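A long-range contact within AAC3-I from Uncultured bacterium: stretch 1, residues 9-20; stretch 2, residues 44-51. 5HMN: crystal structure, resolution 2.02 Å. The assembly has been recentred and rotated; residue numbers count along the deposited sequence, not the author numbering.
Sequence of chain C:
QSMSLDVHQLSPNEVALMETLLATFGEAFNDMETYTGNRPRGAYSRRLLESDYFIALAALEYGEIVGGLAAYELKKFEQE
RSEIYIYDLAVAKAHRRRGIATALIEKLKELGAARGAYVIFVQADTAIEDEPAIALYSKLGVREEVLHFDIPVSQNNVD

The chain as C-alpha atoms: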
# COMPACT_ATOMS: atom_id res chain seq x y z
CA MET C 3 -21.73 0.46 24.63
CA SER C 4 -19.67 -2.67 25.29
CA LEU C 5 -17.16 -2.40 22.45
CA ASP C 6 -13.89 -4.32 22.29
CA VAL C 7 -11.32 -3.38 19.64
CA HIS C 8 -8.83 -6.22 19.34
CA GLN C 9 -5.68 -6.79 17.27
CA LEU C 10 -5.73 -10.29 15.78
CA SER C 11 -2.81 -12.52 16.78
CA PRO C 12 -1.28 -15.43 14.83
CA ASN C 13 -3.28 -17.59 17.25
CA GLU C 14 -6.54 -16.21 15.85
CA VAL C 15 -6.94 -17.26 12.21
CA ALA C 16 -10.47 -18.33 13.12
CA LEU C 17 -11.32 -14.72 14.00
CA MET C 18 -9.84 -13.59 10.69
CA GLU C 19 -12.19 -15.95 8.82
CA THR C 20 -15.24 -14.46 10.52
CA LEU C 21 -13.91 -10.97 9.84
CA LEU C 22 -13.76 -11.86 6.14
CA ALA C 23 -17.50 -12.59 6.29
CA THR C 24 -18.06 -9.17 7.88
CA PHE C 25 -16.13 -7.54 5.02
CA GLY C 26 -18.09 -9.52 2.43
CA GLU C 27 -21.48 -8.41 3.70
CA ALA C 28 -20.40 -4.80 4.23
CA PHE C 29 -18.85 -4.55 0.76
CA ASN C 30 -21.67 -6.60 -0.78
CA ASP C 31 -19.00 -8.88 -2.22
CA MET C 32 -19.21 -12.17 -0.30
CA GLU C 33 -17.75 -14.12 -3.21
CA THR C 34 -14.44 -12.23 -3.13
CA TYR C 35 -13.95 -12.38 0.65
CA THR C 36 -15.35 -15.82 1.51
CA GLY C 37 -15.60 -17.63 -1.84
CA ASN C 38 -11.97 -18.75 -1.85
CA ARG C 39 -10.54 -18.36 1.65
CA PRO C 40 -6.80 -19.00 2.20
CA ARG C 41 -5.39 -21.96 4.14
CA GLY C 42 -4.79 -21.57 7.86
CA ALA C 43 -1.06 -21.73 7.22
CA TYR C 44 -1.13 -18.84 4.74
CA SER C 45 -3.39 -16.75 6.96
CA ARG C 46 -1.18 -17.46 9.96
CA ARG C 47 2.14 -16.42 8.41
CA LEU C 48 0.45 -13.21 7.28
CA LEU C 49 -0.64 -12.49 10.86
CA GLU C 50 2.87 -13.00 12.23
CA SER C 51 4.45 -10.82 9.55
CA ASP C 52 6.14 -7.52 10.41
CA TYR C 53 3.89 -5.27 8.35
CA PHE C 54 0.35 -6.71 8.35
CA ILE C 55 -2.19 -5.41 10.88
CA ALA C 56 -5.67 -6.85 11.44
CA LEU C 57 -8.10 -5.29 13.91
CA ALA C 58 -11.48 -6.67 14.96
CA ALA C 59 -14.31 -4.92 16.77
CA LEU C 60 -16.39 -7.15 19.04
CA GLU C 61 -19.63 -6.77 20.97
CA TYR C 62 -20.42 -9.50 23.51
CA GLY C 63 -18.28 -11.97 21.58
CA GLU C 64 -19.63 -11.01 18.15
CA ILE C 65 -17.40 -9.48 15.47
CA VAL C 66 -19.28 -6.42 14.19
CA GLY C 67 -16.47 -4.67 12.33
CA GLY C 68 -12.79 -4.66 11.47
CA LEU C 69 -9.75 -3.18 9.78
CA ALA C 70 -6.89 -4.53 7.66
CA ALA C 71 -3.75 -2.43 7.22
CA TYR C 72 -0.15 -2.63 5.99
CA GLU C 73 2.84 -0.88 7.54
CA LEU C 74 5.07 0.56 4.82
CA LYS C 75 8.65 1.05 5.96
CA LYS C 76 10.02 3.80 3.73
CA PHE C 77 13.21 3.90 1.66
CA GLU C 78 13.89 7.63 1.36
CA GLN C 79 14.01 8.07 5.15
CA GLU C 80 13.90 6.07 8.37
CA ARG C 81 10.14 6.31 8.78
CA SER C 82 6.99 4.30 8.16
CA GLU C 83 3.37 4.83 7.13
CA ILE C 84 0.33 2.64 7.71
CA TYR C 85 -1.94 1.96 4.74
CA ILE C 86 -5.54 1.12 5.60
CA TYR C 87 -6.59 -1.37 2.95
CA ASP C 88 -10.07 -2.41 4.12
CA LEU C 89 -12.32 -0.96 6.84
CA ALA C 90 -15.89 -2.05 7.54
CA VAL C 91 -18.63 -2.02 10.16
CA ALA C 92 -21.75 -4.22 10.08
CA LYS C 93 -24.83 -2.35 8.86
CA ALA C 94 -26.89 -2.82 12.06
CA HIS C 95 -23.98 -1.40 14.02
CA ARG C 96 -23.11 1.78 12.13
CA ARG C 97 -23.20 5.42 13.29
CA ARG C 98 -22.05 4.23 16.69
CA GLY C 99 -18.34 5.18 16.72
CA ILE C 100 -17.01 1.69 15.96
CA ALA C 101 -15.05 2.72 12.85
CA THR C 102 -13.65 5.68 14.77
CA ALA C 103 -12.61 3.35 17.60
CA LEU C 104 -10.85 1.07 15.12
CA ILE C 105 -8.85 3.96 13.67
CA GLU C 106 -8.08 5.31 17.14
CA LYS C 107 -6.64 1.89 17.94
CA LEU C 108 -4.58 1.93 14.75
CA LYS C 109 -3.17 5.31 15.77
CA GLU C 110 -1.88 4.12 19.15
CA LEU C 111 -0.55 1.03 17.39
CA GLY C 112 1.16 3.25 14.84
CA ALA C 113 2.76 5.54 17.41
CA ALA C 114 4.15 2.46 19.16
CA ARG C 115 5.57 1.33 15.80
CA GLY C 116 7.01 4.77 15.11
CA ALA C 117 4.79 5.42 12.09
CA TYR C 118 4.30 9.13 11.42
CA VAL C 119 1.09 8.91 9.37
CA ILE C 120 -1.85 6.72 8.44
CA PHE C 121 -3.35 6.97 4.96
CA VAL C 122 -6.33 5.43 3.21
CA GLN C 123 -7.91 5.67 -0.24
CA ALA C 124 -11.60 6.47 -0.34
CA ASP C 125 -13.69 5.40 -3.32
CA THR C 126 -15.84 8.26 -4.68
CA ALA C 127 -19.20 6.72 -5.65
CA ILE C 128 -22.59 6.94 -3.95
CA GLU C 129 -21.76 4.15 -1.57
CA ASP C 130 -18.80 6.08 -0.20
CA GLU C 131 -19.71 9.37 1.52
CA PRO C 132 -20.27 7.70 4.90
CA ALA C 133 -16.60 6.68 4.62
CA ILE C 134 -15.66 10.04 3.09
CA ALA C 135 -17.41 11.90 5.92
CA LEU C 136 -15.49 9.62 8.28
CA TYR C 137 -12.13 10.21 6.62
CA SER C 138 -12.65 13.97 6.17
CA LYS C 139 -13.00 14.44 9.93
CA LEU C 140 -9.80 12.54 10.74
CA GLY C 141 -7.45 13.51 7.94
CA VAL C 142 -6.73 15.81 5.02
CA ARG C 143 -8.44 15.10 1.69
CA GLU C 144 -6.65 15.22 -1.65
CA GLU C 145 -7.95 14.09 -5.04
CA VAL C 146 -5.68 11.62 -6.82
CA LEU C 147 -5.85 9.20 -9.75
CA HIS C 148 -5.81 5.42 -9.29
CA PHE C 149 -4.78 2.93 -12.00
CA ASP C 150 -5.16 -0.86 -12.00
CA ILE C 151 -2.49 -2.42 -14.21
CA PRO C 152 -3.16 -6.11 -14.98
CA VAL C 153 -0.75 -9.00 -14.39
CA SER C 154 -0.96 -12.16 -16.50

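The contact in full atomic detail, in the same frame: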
# COMPACT_ATOMS: atom_id res chain seq x y z
N GLN C 9 -6.61 -6.44 18.33
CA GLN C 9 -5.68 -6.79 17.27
C GLN C 9 -5.54 -8.30 17.17
O GLN C 9 -5.23 -8.98 18.15
CB GLN C 9 -4.31 -6.16 17.49
CG GLN C 9 -3.30 -6.52 16.41
CD GLN C 9 -1.97 -5.80 16.56
OE1 GLN C 9 -1.76 -5.05 17.51
NE2 GLN C 9 -1.06 -6.05 15.63
N LEU C 10 -5.79 -8.84 15.98
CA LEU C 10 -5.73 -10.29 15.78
C LEU C 10 -4.29 -10.80 15.89
O LEU C 10 -3.37 -10.21 15.34
CB LEU C 10 -6.33 -10.67 14.43
CG LEU C 10 -7.79 -10.28 14.22
CD1 LEU C 10 -8.36 -10.96 12.98
CD2 LEU C 10 -8.63 -10.61 15.44
N SER C 11 -4.12 -11.90 16.62
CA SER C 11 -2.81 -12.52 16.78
C SER C 11 -2.67 -13.68 15.80
O SER C 11 -3.65 -14.08 15.18
CB SER C 11 -2.63 -13.01 18.22
OG SER C 11 -3.13 -14.32 18.38
N PRO C 12 -1.44 -14.22 15.64
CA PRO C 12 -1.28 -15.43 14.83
C PRO C 12 -2.11 -16.60 15.34
O PRO C 12 -2.41 -17.52 14.58
CB PRO C 12 0.21 -15.74 14.95
CG PRO C 12 0.84 -14.42 15.21
CD PRO C 12 -0.14 -13.65 16.04
N ASN C 13 -2.48 -16.55 16.62
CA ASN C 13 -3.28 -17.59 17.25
C ASN C 13 -4.78 -17.44 16.98
O ASN C 13 -5.59 -18.11 17.61
CB ASN C 13 -3.04 -17.60 18.76
CG ASN C 13 -1.58 -17.84 19.12
OD1 ASN C 13 -0.98 -17.08 19.88
ND2 ASN C 13 -1.01 -18.90 18.57
N GLU C 14 -5.13 -16.56 16.05
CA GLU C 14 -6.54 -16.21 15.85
C GLU C 14 -6.95 -16.15 14.39
O GLU C 14 -7.64 -15.22 13.97
CB GLU C 14 -6.84 -14.88 16.53
CG GLU C 14 -6.79 -14.94 18.05
CD GLU C 14 -6.76 -13.57 18.69
OE1 GLU C 14 -6.52 -12.59 17.98
OE2 GLU C 14 -6.98 -13.49 19.92
N VAL C 15 -6.54 -17.15 13.62
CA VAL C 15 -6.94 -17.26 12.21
C VAL C 15 -8.45 -17.43 12.10
O VAL C 15 -9.08 -16.92 11.16
CB VAL C 15 -6.22 -18.43 11.51
CG1 VAL C 15 -6.76 -18.63 10.10
CG2 VAL C 15 -4.72 -18.20 11.48
N ALA C 16 -9.03 -18.13 13.07
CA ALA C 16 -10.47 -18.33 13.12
C ALA C 16 -11.23 -17.01 13.15
O ALA C 16 -12.25 -16.85 12.48
CB ALA C 16 -10.84 -19.18 14.33
N LEU C 17 -10.72 -16.05 13.93
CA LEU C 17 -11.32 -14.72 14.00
C LEU C 17 -11.20 -13.99 12.66
O LEU C 17 -12.09 -13.26 12.26
CB LEU C 17 -10.67 -13.90 15.11
CG LEU C 17 -11.40 -13.83 16.45
CD1 LEU C 17 -11.72 -15.22 16.96
CD2 LEU C 17 -10.58 -13.06 17.47
N MET C 18 -10.08 -14.21 11.98
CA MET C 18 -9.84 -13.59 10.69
C MET C 18 -10.87 -14.06 9.67
O MET C 18 -11.36 -13.27 8.86
CB MET C 18 -8.42 -13.90 10.20
CG MET C 18 -8.02 -13.17 8.93
SD MET C 18 -7.73 -11.43 9.25
CE MET C 18 -8.06 -10.73 7.64
N GLU C 19 -11.21 -15.35 9.73
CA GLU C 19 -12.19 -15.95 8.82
C GLU C 19 -13.58 -15.34 8.98
O GLU C 19 -14.30 -15.14 8.01
CB GLU C 19 -12.27 -17.46 9.05
CG GLU C 19 -11.07 -18.22 8.52
CD GLU C 19 -10.44 -17.55 7.31
OE1 GLU C 19 -10.88 -17.84 6.18
OE2 GLU C 19 -9.52 -16.73 7.50
N THR C 20 -13.96 -15.08 10.23
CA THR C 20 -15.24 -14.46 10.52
C THR C 20 -15.22 -13.00 10.07
O THR C 20 -16.21 -12.49 9.55
CB THR C 20 -15.56 -14.55 12.02
OG1 THR C 20 -15.54 -15.92 12.43
CG2 THR C 20 -16.94 -13.96 12.30
N TYR C 44 -1.33 -20.10 5.44
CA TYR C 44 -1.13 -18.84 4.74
C TYR C 44 -1.61 -17.67 5.59
O TYR C 44 -0.90 -16.67 5.75
CB TYR C 44 -1.85 -18.85 3.39
CG TYR C 44 -1.81 -17.52 2.64
CD1 TYR C 44 -2.79 -16.56 2.84
CD2 TYR C 44 -0.81 -17.25 1.72
CE1 TYR C 44 -2.76 -15.36 2.17
CE2 TYR C 44 -0.77 -16.06 1.03
CZ TYR C 44 -1.75 -15.11 1.26
OH TYR C 44 -1.74 -13.91 0.59
N SER C 45 -2.81 -17.79 6.13
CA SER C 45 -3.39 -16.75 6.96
C SER C 45 -2.54 -16.52 8.21
O SER C 45 -2.38 -15.39 8.66
CB SER C 45 -4.83 -17.10 7.36
OG SER C 45 -5.64 -17.27 6.21
N ARG C 46 -1.99 -17.59 8.75
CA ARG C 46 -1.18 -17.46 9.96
C ARG C 46 0.12 -16.69 9.74
O ARG C 46 0.46 -15.79 10.51
CB ARG C 46 -0.85 -18.82 10.53
CG ARG C 46 0.04 -18.69 11.72
CD ARG C 46 0.28 -20.02 12.39
NE ARG C 46 0.62 -19.85 13.80
CZ ARG C 46 1.77 -19.36 14.23
NH1 ARG C 46 2.72 -18.99 13.37
NH2 ARG C 46 1.99 -19.23 15.53
N ARG C 47 0.86 -17.07 8.71
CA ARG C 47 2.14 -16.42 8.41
C ARG C 47 1.94 -14.94 8.11
O ARG C 47 2.81 -14.11 8.39
CB ARG C 47 2.84 -17.11 7.25
CG ARG C 47 3.49 -18.43 7.62
CD ARG C 47 4.41 -18.92 6.52
NE ARG C 47 3.71 -19.06 5.25
CZ ARG C 47 3.04 -20.15 4.90
NH1 ARG C 47 2.97 -21.18 5.73
NH2 ARG C 47 2.43 -20.21 3.72
N LEU C 48 0.78 -14.61 7.55
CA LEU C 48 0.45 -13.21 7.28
C LEU C 48 0.25 -12.45 8.59
O LEU C 48 0.67 -11.30 8.72
CB LEU C 48 -0.81 -13.12 6.41
CG LEU C 48 -1.28 -11.72 6.04
CD1 LEU C 48 -0.20 -10.96 5.28
CD2 LEU C 48 -2.57 -11.78 5.24
N LEU C 49 -0.37 -13.10 9.56
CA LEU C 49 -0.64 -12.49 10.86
C LEU C 49 0.61 -12.30 11.72
O LEU C 49 0.66 -11.42 12.58
CB LEU C 49 -1.68 -13.32 11.63
CG LEU C 49 -3.12 -13.16 11.13
CD1 LEU C 49 -4.03 -14.17 11.81
CD2 LEU C 49 -3.61 -11.74 11.37
N GLU C 50 1.63 -13.12 11.48
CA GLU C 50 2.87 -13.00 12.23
C GLU C 50 3.94 -12.25 11.44
O GLU C 50 5.11 -12.24 11.82
CB GLU C 50 3.38 -14.37 12.66
CG GLU C 50 3.61 -15.31 11.50
CD GLU C 50 3.88 -16.72 11.96
OE1 GLU C 50 3.92 -16.95 13.18
OE2 GLU C 50 4.03 -17.62 11.09
N SER C 51 3.53 -11.63 10.34
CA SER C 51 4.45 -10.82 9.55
C SER C 51 4.68 -9.47 10.23
O SER C 51 3.90 -9.06 11.09
CB SER C 51 3.93 -10.62 8.13
OG SER C 51 2.72 -9.88 8.13

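Stretch 1 begins in extended backbone at Gln-9, folds through a type I beta turn from Ser-11 to Glu-14, and enters a helix at Val-15, with Glu-14 at the N-cap position. Stretch 2 is the last part of a helix, 44-49, and the residues that follow it. The two helices run nearly at right angles, their N-to-C directions 103° apart and their axes no nearer than 10.1 Å. The turn comes closer: the CA atoms of Pro-12 and Leu-49 are 5.0 Å apart.

The turn is braced from within. Glu-14 N donates to Ser-11 O (3.0 Å), Asn-13 N to Ser-11 OG (2.9 Å), and Ser-11 N to Glu-14 OE1 (2.8 Å). Pro-12, at phi -59°, suits the second position of a type I turn, where its ring already fixes the required angle.

No hydrogen bond crosses between the stretches; packing joins them, burying 449 Å² in all. Leu-49 is the centre of it. Its CB points toward stretch 1, and its branched end reaches two apolar neighbours: CD2 lies 4.2 Å from Leu-10 CB, and CD1 lies 4.1 Å from Val-15 CG2. CD1 also sits 3.4 Å from Ser-11 O, whose hydrogen-bonding needs are met within the turn. Pro-12 offers a compact, rigid apolar surface, with CA 3.9 Å from Leu-49 CB and CG 3.6 Å from Glu-50 CB.

One turn of helix earlier, Ser-45, with its short side chain, packs against Val-15: Val-15 CG1 is 3.7 Å from Ser-45 CB; the Ser-45 hydroxyl is hydrogen-bonded elsewhere in the structure. Val-15 CG2 also lies 4.0 Å from Arg-46 CB. At the margin, the long Arg-46 side chain extends past the turn, laying one face of its guanidinium against Pro-12, whose CB is 4.0 Å from Arg-46 NH2. Such a residue can cover apolar surface while keeping its charge near solvent.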